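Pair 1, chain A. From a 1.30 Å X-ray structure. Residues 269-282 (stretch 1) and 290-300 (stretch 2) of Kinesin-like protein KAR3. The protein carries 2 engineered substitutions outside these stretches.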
# COMPACT_ATOMS: atom_id res chain seq x y z
N LYS A 269 9.71 -5.35 13.26
CA LYS A 269 8.56 -6.02 13.85
C LYS A 269 7.26 -5.70 13.11
O LYS A 269 6.46 -6.59 12.83
CB LYS A 269 8.41 -5.62 15.32
CG LYS A 269 8.59 -6.76 16.29
CD LYS A 269 10.04 -7.23 16.33
CE LYS A 269 10.89 -6.32 17.19
NZ LYS A 269 12.25 -6.15 16.61
N SER A 270 7.07 -4.43 12.80
CA SER A 270 5.87 -3.98 12.11
C SER A 270 5.74 -4.59 10.71
O SER A 270 4.67 -5.10 10.35
CB SER A 270 5.86 -2.44 12.02
OG SER A 270 4.67 -1.98 11.41
N LEU A 271 6.81 -4.56 9.93
CA LEU A 271 6.76 -5.13 8.58
C LEU A 271 6.62 -6.64 8.63
O LEU A 271 5.90 -7.23 7.82
CB LEU A 271 8.00 -4.72 7.79
CG LEU A 271 8.07 -3.23 7.41
CD1 LEU A 271 9.32 -2.98 6.58
CD2 LEU A 271 6.81 -2.82 6.64
N SER A 272 7.29 -7.27 9.59
CA SER A 272 7.21 -8.72 9.74
C SER A 272 5.77 -9.12 10.06
O SER A 272 5.22 -10.06 9.48
CB SER A 272 8.12 -9.18 10.87
OG SER A 272 7.85 -10.52 11.20
N CYS A 273 5.16 -8.39 10.99
CA CYS A 273 3.79 -8.66 11.40
C CYS A 273 2.83 -8.47 10.23
O CYS A 273 1.93 -9.28 10.02
CB CYS A 273 3.40 -7.75 12.57
SG CYS A 273 1.68 -7.96 13.10
N LEU A 274 3.01 -7.39 9.48
CA LEU A 274 2.14 -7.13 8.34
C LEU A 274 2.19 -8.30 7.36
O LEU A 274 1.16 -8.78 6.90
CB LEU A 274 2.56 -5.84 7.63
CG LEU A 274 1.77 -5.48 6.36
CD1 LEU A 274 0.31 -5.23 6.71
CD2 LEU A 274 2.39 -4.26 5.71
N GLY A 275 3.40 -8.77 7.06
CA GLY A 275 3.54 -9.89 6.15
C GLY A 275 2.85 -11.13 6.69
O GLY A 275 2.18 -11.85 5.94
N ASP A 276 3.02 -11.39 7.98
CA ASP A 276 2.41 -12.55 8.60
C ASP A 276 0.88 -12.47 8.54
O ASP A 276 0.21 -13.46 8.25
CB ASP A 276 2.85 -12.68 10.06
CG ASP A 276 4.28 -13.14 10.20
OD1 ASP A 276 4.79 -13.80 9.27
OD2 ASP A 276 4.89 -12.86 11.24
N VAL A 277 0.34 -11.29 8.81
CA VAL A 277 -1.10 -11.10 8.78
C VAL A 277 -1.68 -11.28 7.37
O VAL A 277 -2.64 -12.03 7.18
CB VAL A 277 -1.48 -9.68 9.34
CG1 VAL A 277 -2.92 -9.34 9.01
CG2 VAL A 277 -1.27 -9.65 10.85
N ILE A 278 -1.09 -10.62 6.38
CA ILE A 278 -1.58 -10.74 5.01
C ILE A 278 -1.43 -12.18 4.50
O ILE A 278 -2.32 -12.70 3.83
CB ILE A 278 -0.84 -9.78 4.04
CG1 ILE A 278 -0.95 -8.33 4.54
CG2 ILE A 278 -1.43 -9.89 2.64
CD1 ILE A 278 -2.35 -7.83 4.70
N HIS A 279 -0.32 -12.82 4.82
CA HIS A 279 -0.12 -14.20 4.39
C HIS A 279 -1.21 -15.09 4.98
O HIS A 279 -1.80 -15.91 4.28
CB HIS A 279 1.26 -14.71 4.82
CG HIS A 279 1.48 -16.16 4.53
ND1 HIS A 279 1.97 -16.62 3.32
CD2 HIS A 279 1.24 -17.27 5.27
CE1 HIS A 279 2.02 -17.94 3.34
NE2 HIS A 279 1.59 -18.36 4.51
N ALA A 280 -1.47 -14.93 6.27
CA ALA A 280 -2.48 -15.75 6.93
C ALA A 280 -3.86 -15.51 6.33
O ALA A 280 -4.62 -16.45 6.12
CB ALA A 280 -2.49 -15.44 8.43
N LEU A 281 -4.18 -14.25 6.04
CA LEU A 281 -5.47 -13.90 5.47
C LEU A 281 -5.67 -14.49 4.08
O LEU A 281 -6.81 -14.63 3.62
CB LEU A 281 -5.63 -12.39 5.41
CG LEU A 281 -5.87 -11.69 6.75
CD1 LEU A 281 -5.64 -10.20 6.59
CD2 LEU A 281 -7.28 -11.98 7.23
N GLY A 282 -4.57 -14.83 3.41
CA GLY A 282 -4.65 -15.39 2.07
C GLY A 282 -4.70 -16.91 2.06
O GLY A 282 -4.72 -17.53 0.99
N HIS A 290 -5.20 -18.03 13.90
CA HIS A 290 -5.00 -16.90 14.80
C HIS A 290 -4.14 -15.81 14.17
O HIS A 290 -2.92 -15.77 14.35
CB HIS A 290 -4.37 -17.38 16.11
CG HIS A 290 -5.08 -18.54 16.74
ND1 HIS A 290 -5.74 -19.50 16.00
CD2 HIS A 290 -5.24 -18.89 18.04
CE1 HIS A 290 -6.28 -20.39 16.82
NE2 HIS A 290 -5.99 -20.04 18.06
N ILE A 291 -4.79 -14.91 13.43
CA ILE A 291 -4.10 -13.82 12.77
C ILE A 291 -3.66 -12.79 13.82
O ILE A 291 -4.49 -12.23 14.53
CB ILE A 291 -5.03 -13.19 11.72
CG1 ILE A 291 -5.59 -14.32 10.84
CG2 ILE A 291 -4.28 -12.14 10.91
CD1 ILE A 291 -6.20 -13.89 9.55
N PRO A 292 -2.35 -12.52 13.91
CA PRO A 292 -1.76 -11.56 14.87
C PRO A 292 -2.01 -10.07 14.64
O PRO A 292 -1.07 -9.28 14.69
CB PRO A 292 -0.28 -11.90 14.83
CG PRO A 292 -0.05 -12.36 13.43
CD PRO A 292 -1.31 -13.11 13.05
N PHE A 293 -3.26 -9.68 14.41
CA PHE A 293 -3.58 -8.27 14.19
C PHE A 293 -3.06 -7.38 15.31
O PHE A 293 -2.56 -6.30 15.07
CB PHE A 293 -5.10 -8.06 14.10
CG PHE A 293 -5.73 -8.61 12.86
CD1 PHE A 293 -5.48 -8.04 11.61
CD2 PHE A 293 -6.58 -9.71 12.94
CE1 PHE A 293 -6.08 -8.56 10.46
CE2 PHE A 293 -7.19 -10.23 11.80
CZ PHE A 293 -6.94 -9.65 10.56
N ARG A 294 -3.20 -7.86 16.55
CA ARG A 294 -2.81 -7.07 17.72
C ARG A 294 -1.31 -6.93 17.95
O ARG A 294 -0.88 -6.18 18.84
CB ARG A 294 -3.46 -7.66 18.98
CG ARG A 294 -4.95 -7.92 18.83
CD ARG A 294 -5.55 -8.50 20.12
NE ARG A 294 -5.56 -7.50 21.19
CZ ARG A 294 -6.57 -6.68 21.44
NH1 ARG A 294 -7.68 -6.71 20.70
NH2 ARG A 294 -6.47 -5.79 22.41
N ASN A 295 -0.51 -7.63 17.16
CA ASN A 295 0.94 -7.58 17.31
C ASN A 295 1.62 -6.32 16.77
O ASN A 295 2.82 -6.14 16.96
CB ASN A 295 1.59 -8.82 16.70
CG ASN A 295 1.46 -10.04 17.60
OD1 ASN A 295 2.10 -11.06 17.37
ND2 ASN A 295 0.64 -9.93 18.64
N SER A 296 0.87 -5.47 16.08
CA SER A 296 1.45 -4.23 15.58
C SER A 296 0.37 -3.16 15.49
O SER A 296 -0.82 -3.47 15.34
CB SER A 296 2.12 -4.44 14.21
OG SER A 296 1.18 -4.38 13.15
N LYS A 297 0.78 -1.91 15.60
CA LYS A 297 -0.16 -0.80 15.56
C LYS A 297 -0.88 -0.72 14.22
O LYS A 297 -2.09 -0.55 14.17
CB LYS A 297 0.57 0.51 15.85
CG LYS A 297 -0.34 1.71 16.04
CD LYS A 297 -1.23 1.53 17.26
CE LYS A 297 -0.69 2.29 18.44
NZ LYS A 297 -1.68 2.38 19.54
N LEU A 298 -0.14 -0.87 13.13
CA LEU A 298 -0.73 -0.80 11.80
C LEU A 298 -1.79 -1.86 11.52
O LEU A 298 -2.86 -1.53 11.03
CB LEU A 298 0.36 -0.89 10.72
CG LEU A 298 -0.14 -0.80 9.27
CD1 LEU A 298 -0.63 0.61 8.97
CD2 LEU A 298 0.99 -1.19 8.33
N THR A 299 -1.48 -3.12 11.81
CA THR A 299 -2.44 -4.18 11.56
C THR A 299 -3.63 -4.10 12.50
O THR A 299 -4.76 -4.43 12.13
CB THR A 299 -1.79 -5.60 11.66
OG1 THR A 299 -1.13 -5.75 12.92
CG2 THR A 299 -0.77 -5.80 10.53
N TYR A 300 -3.39 -3.65 13.73
CA TYR A 300 -4.48 -3.53 14.70
C TYR A 300 -5.43 -2.42 14.24
O TYR A 300 -6.64 -2.58 14.25
CB TYR A 300 -3.91 -3.21 16.08
CG TYR A 300 -4.98 -3.13 17.14
CD1 TYR A 300 -5.89 -4.17 17.33
CD2 TYR A 300 -5.11 -1.99 17.93
CE1 TYR A 300 -6.91 -4.07 18.29
CE2 TYR A 300 -6.12 -1.88 18.89
CZ TYR A 300 -7.01 -2.93 19.06
OH TYR A 300 -8.02 -2.80 19.98
O HOH W 1 2.53 -3.48 10.88
O HOH W 2 2.78 -0.83 12.95

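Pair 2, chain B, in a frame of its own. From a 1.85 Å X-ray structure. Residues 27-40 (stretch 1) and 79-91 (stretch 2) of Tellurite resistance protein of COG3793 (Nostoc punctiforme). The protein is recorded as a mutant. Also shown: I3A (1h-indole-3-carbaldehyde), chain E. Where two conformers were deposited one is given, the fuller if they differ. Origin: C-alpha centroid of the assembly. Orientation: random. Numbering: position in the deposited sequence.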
# COMPACT_ATOMS: atom_id res chain seq x y z
N GLU B 27 -5.42 -9.95 17.14
CA GLU B 27 -5.61 -11.39 17.09
C GLU B 27 -5.90 -11.89 15.66
O GLU B 27 -5.34 -12.85 15.19
CB GLU B 27 -6.73 -11.77 18.05
CG GLU B 27 -6.31 -11.65 19.54
CD GLU B 27 -6.22 -10.20 20.07
OE1 GLU B 27 -6.93 -9.32 19.56
OE2 GLU B 27 -5.43 -9.97 21.03
N ASP B 28 -6.82 -11.20 14.99
CA ASP B 28 -7.16 -11.52 13.60
C ASP B 28 -6.00 -11.28 12.63
O ASP B 28 -5.78 -12.10 11.74
CB ASP B 28 -8.40 -10.77 13.12
CG ASP B 28 -9.72 -11.50 13.48
OD1 ASP B 28 -9.68 -12.67 13.94
OD2 ASP B 28 -10.81 -10.89 13.25
N SER B 29 -5.26 -10.19 12.81
CA SER B 29 -4.08 -9.96 11.97
C SER B 29 -3.10 -11.11 12.14
O SER B 29 -2.54 -11.62 11.16
CB SER B 29 -3.39 -8.61 12.29
OG SER B 29 -4.21 -7.50 11.89
N SER B 30 -2.91 -11.53 13.39
CA SER B 30 -2.03 -12.65 13.71
C SER B 30 -2.45 -13.97 13.04
O SER B 30 -1.65 -14.61 12.35
CB SER B 30 -1.99 -12.84 15.25
OG SER B 30 -1.13 -13.92 15.62
N ILE B 31 -3.71 -14.34 13.23
CA ILE B 31 -4.26 -15.56 12.65
C ILE B 31 -4.20 -15.51 11.11
O ILE B 31 -3.76 -16.48 10.46
CB ILE B 31 -5.70 -15.83 13.16
CG1 ILE B 31 -5.70 -16.12 14.67
CG2 ILE B 31 -6.33 -17.01 12.45
CD1 ILE B 31 -7.07 -15.97 15.32
N TYR B 32 -4.57 -14.36 10.54
CA TYR B 32 -4.49 -14.17 9.10
C TYR B 32 -3.07 -14.40 8.58
O TYR B 32 -2.87 -15.17 7.62
CB TYR B 32 -4.95 -12.77 8.73
CG TYR B 32 -4.75 -12.39 7.27
CD1 TYR B 32 -5.68 -12.74 6.30
CD2 TYR B 32 -3.64 -11.65 6.87
CE1 TYR B 32 -5.50 -12.39 4.97
CE2 TYR B 32 -3.45 -11.30 5.55
CZ TYR B 32 -4.39 -11.64 4.61
OH TYR B 32 -4.19 -11.25 3.30
N MSE B 33 -2.09 -13.77 9.22
CA MSE B 33 -0.69 -13.90 8.79
C MSE B 33 -0.15 -15.30 9.00
O MSE B 33 0.61 -15.79 8.19
CB MSE B 33 0.23 -12.91 9.51
CG MSE B 33 0.15 -11.53 8.96
SE MSE B 33 0.51 -11.44 7.05
CE MSE B 33 1.93 -12.60 6.97
N LYS B 34 -0.55 -15.96 10.10
CA LYS B 34 -0.19 -17.36 10.29
C LYS B 34 -0.73 -18.22 9.16
O LYS B 34 -0.07 -19.13 8.69
CB LYS B 34 -0.66 -17.89 11.66
CG LYS B 34 0.20 -17.34 12.81
CD LYS B 34 -0.34 -17.61 14.21
CE LYS B 34 0.68 -17.14 15.27
NZ LYS B 34 0.25 -17.43 16.67
N SER B 35 -1.95 -17.92 8.71
CA SER B 35 -2.55 -18.65 7.60
C SER B 35 -1.73 -18.44 6.32
O SER B 35 -1.46 -19.36 5.55
CB SER B 35 -3.97 -18.15 7.38
OG SER B 35 -4.72 -18.38 8.53
N VAL B 36 -1.35 -17.19 6.10
CA VAL B 36 -0.60 -16.79 4.92
C VAL B 36 0.73 -17.51 4.91
O VAL B 36 1.12 -18.07 3.87
CB VAL B 36 -0.39 -15.26 4.87
CG1 VAL B 36 0.73 -14.88 3.86
CG2 VAL B 36 -1.72 -14.54 4.53
N LEU B 37 1.43 -17.51 6.05
CA LEU B 37 2.72 -18.18 6.15
C LEU B 37 2.58 -19.68 5.96
O LEU B 37 3.41 -20.30 5.26
CB LEU B 37 3.39 -17.91 7.49
CG LEU B 37 3.82 -16.47 7.75
CD1 LEU B 37 4.28 -16.33 9.18
CD2 LEU B 37 4.91 -16.08 6.73
N THR B 38 1.55 -20.28 6.56
CA THR B 38 1.28 -21.69 6.34
C THR B 38 1.08 -21.99 4.85
O THR B 38 1.60 -22.97 4.33
CB THR B 38 0.02 -22.15 7.09
OG1 THR B 38 0.15 -21.78 8.45
CG2 THR B 38 -0.16 -23.65 7.00
N CYS B 39 0.30 -21.14 4.20
CA CYS B 39 -0.02 -21.27 2.79
C CYS B 39 1.24 -21.15 1.91
O CYS B 39 1.46 -21.98 1.05
CB CYS B 39 -1.06 -20.19 2.42
SG CYS B 39 -2.12 -20.50 1.00
N ALA B 40 2.03 -20.11 2.14
CA ALA B 40 3.26 -19.90 1.38
C ALA B 40 4.23 -21.06 1.59
O ALA B 40 4.83 -21.55 0.63
CB ALA B 40 3.91 -18.60 1.77
N ALA B 79 -1.93 -27.23 10.61
CA ALA B 79 -2.84 -27.50 9.50
C ALA B 79 -3.58 -26.20 9.15
O ALA B 79 -4.15 -25.55 10.03
CB ALA B 79 -3.80 -28.63 9.84
N LEU B 80 -3.54 -25.81 7.89
CA LEU B 80 -4.09 -24.53 7.45
C LEU B 80 -5.58 -24.40 7.81
O LEU B 80 -6.03 -23.36 8.29
CB LEU B 80 -3.90 -24.37 5.96
CG LEU B 80 -4.45 -23.11 5.28
CD1 LEU B 80 -3.95 -21.81 5.85
CD2 LEU B 80 -4.13 -23.23 3.78
N GLU B 81 -6.33 -25.47 7.62
CA GLU B 81 -7.76 -25.43 7.98
C GLU B 81 -8.02 -25.21 9.46
O GLU B 81 -9.03 -24.65 9.85
CB GLU B 81 -8.47 -26.72 7.52
CG GLU B 81 -8.01 -28.01 8.23
CD GLU B 81 -6.82 -28.71 7.55
OE1 GLU B 81 -6.11 -28.09 6.73
OE2 GLU B 81 -6.60 -29.90 7.88
N GLU B 82 -7.12 -25.71 10.30
CA GLU B 82 -7.23 -25.50 11.74
C GLU B 82 -6.89 -24.06 12.12
O GLU B 82 -7.51 -23.47 13.00
CB GLU B 82 -6.35 -26.46 12.51
CG GLU B 82 -6.71 -27.94 12.28
CD GLU B 82 -5.95 -28.90 13.20
OE1 GLU B 82 -5.19 -28.43 14.08
OE2 GLU B 82 -6.08 -30.13 13.01
N VAL B 83 -5.90 -23.49 11.46
CA VAL B 83 -5.52 -22.13 11.74
C VAL B 83 -6.68 -21.17 11.44
O VAL B 83 -7.04 -20.33 12.28
CB VAL B 83 -4.22 -21.76 11.00
CG1 VAL B 83 -3.86 -20.29 11.26
CG2 VAL B 83 -3.09 -22.66 11.47
N ILE B 84 -7.25 -21.28 10.24
CA ILE B 84 -8.28 -20.33 9.81
C ILE B 84 -9.52 -20.41 10.68
O ILE B 84 -10.18 -19.40 10.93
CB ILE B 84 -8.65 -20.42 8.28
CG1 ILE B 84 -9.42 -21.72 7.94
CG2 ILE B 84 -7.38 -20.25 7.41
CD1 ILE B 84 -10.18 -21.72 6.59
N ALA B 85 -9.78 -21.60 11.21
CA ALA B 85 -10.95 -21.85 12.06
C ALA B 85 -10.84 -21.20 13.45
O ALA B 85 -11.80 -21.14 14.21
CB ALA B 85 -11.21 -23.39 12.19
N ARG B 86 -9.68 -20.64 13.76
CA ARG B 86 -9.50 -19.90 14.98
C ARG B 86 -10.25 -18.57 14.96
O ARG B 86 -10.47 -17.99 16.02
CB ARG B 86 -8.01 -19.69 15.30
CG ARG B 86 -7.32 -20.98 15.66
CD ARG B 86 -5.81 -20.82 15.82
NE ARG B 86 -5.19 -22.13 15.77
CZ ARG B 86 -3.92 -22.39 15.47
NH1 ARG B 86 -3.05 -21.43 15.22
NH2 ARG B 86 -3.56 -23.67 15.42
N SER B 87 -10.66 -18.11 13.78
CA SER B 87 -11.38 -16.84 13.66
C SER B 87 -12.50 -16.87 12.63
O SER B 87 -12.26 -17.23 11.46
CB SER B 87 -10.39 -15.79 13.22
OG SER B 87 -11.05 -14.62 12.78
N PRO B 88 -13.71 -16.41 13.00
CA PRO B 88 -14.75 -16.32 11.96
C PRO B 88 -14.43 -15.37 10.82
O PRO B 88 -14.95 -15.58 9.71
CB PRO B 88 -15.97 -15.78 12.71
CG PRO B 88 -15.70 -16.14 14.17
CD PRO B 88 -14.20 -15.97 14.31
N GLN B 89 -13.62 -14.36 11.09
CA GLN B 89 -13.22 -13.36 10.08
C GLN B 89 -12.17 -13.95 9.16
O GLN B 89 -12.29 -13.88 7.94
CB GLN B 89 -12.65 -12.10 10.73
CG GLN B 89 -13.69 -11.24 11.50
CD GLN B 89 -14.17 -11.89 12.79
OE1 GLN B 89 -13.37 -12.17 13.71
NE2 GLN B 89 -15.48 -12.13 12.88
N VAL B 90 -11.17 -14.61 9.73
CA VAL B 90 -10.17 -15.26 8.87
C VAL B 90 -10.81 -16.39 8.03
O VAL B 90 -10.39 -16.69 6.92
CB VAL B 90 -8.92 -15.72 9.67
CG1 VAL B 90 -7.86 -16.38 8.73
CG2 VAL B 90 -8.32 -14.52 10.38
N SER B 91 -11.86 -17.00 8.57
CA SER B 91 -12.56 -18.06 7.89
C SER B 91 -13.43 -17.54 6.72
O SER B 91 -14.09 -18.32 6.09
CB SER B 91 -13.39 -18.86 8.90
OG SER B 91 -12.56 -19.66 9.75
O I3A E . -5.44 -8.23 9.47
C3' I3A E . -5.28 -8.16 8.26
C3 I3A E . -6.24 -8.89 7.39
C2 I3A E . -6.23 -8.85 6.03
N I3A E . -7.28 -9.61 5.58
C8 I3A E . -7.97 -10.15 6.61
C9 I3A E . -7.36 -9.72 7.87
C4 I3A E . -7.90 -10.09 9.11
C5 I3A E . -9.00 -10.92 9.12
C6 I3A E . -9.61 -11.34 7.92
C7 I3A E . -9.10 -10.95 6.70

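In both pairs a long helix is flanked by a segment that runs back along it, turns at a serine and starts a new helical turn. The two superpose closely over the backbone of 14 central residues. Stretch 1 matches residue for residue, from A:Lys269 on B:Glu27 to A:Gly282 on B:Ala40, though A:Gly282 has already left the helix where B:Ala40 is still in it. The second segments do not: A:Ile291 falls on B:Leu80, but A:Pro292 falls on B:Val83, so pair 2 fits two more residues, B:Glu81 and B:Glu82, into the same span. Pair 2 covers it with the helix B:80-84, whose axis lies 9.2 Å from that of the long helix and nearly antiparallel to it, at 169°. Pair 1 has a loop here, followed by the 3-10 segment A:293-295. The buried areas are similar, 574 and 605 Å².

The first rule concerns the position facing the turn. A:Cys273 and B:Ile31 coincide to 0.1 Å at CA, and both point toward the partner segment. Both approach the same matched carbonyl: A:Cys273 SG lies 3.4 Å from A:Pro292 O, and B:Ile31 CG2 lies 3.4 Å from B:Val83 O. The remaining neighbours differ. Hydroxyls stand near the sulfur, A:Cys273 SG being 3.6 Å from both A:Ser296 OG and A:Thr299 OG1. The isoleucine meets carbons, its CG2 3.8 Å from B:Val90 CG2 and its CD1 3.8 Å from B:Arg86 CB.

The neighbour differs too: three residues after the serine, A:Thr299 matches B:Val90, loosely. Threonine spends its hydroxyl inside its own segment, OG1 donating to A:Phe293 O at 2.6 Å, and offers its methyl to the helix, CG2 lying 3.9 Å from A:Val277 CG2. Valine has methyls alone, and its CG2 also packs 4.1 Å from B:Tyr32 CB.

One turn along the helix, the matched residues differ in size and polarity. A:Val277 makes apolar contacts throughout: its CG1 lies 3.6 Å from both A:Ile291 CG2 and A:Phe293 CE1, and its CG2 3.9 Å from A:Pro292 CG. Its counterpart B:Ser35 is smaller and folds its hydroxyl back on the helix, OG donating to B:Ile31 O at 2.9 Å. The partner's methyls close around that oxygen: B:Val83 CG1 and B:Ile84 CG2 each lie 3.4 Å from B:Ser35 OG. Farther on, A:Leu281 CD2 reaches A:Ile291 CD1 at 3.2 Å. B:Cys39 is slighter than A:Leu281, its SG 4.4 Å from B:Leu80 CD2, while B:Thr38, larger than A:Ala280, brings CG2 to 3.9 Å from B:Leu80 CB.

Both pairs have a serine at the turn, but its link to the helix differs. A:Ser296 stands at the N-cap position of the following helix and has no direct hydrogen bond to the long helix; water 1 joins A:Ser296 OG (2.8 Å) to A:Ser270 OG (2.7 Å). In pair 2 B:Asp28 matches A:Ser270 and bonds directly: B:Ser87 OG donates to B:Asp28 OD1 at 2.7 Å while accepting from B:Val90 N at 3.1 Å. The lesson is that a short polar residue can reach the turn through water, and a carboxylate can reach it directly.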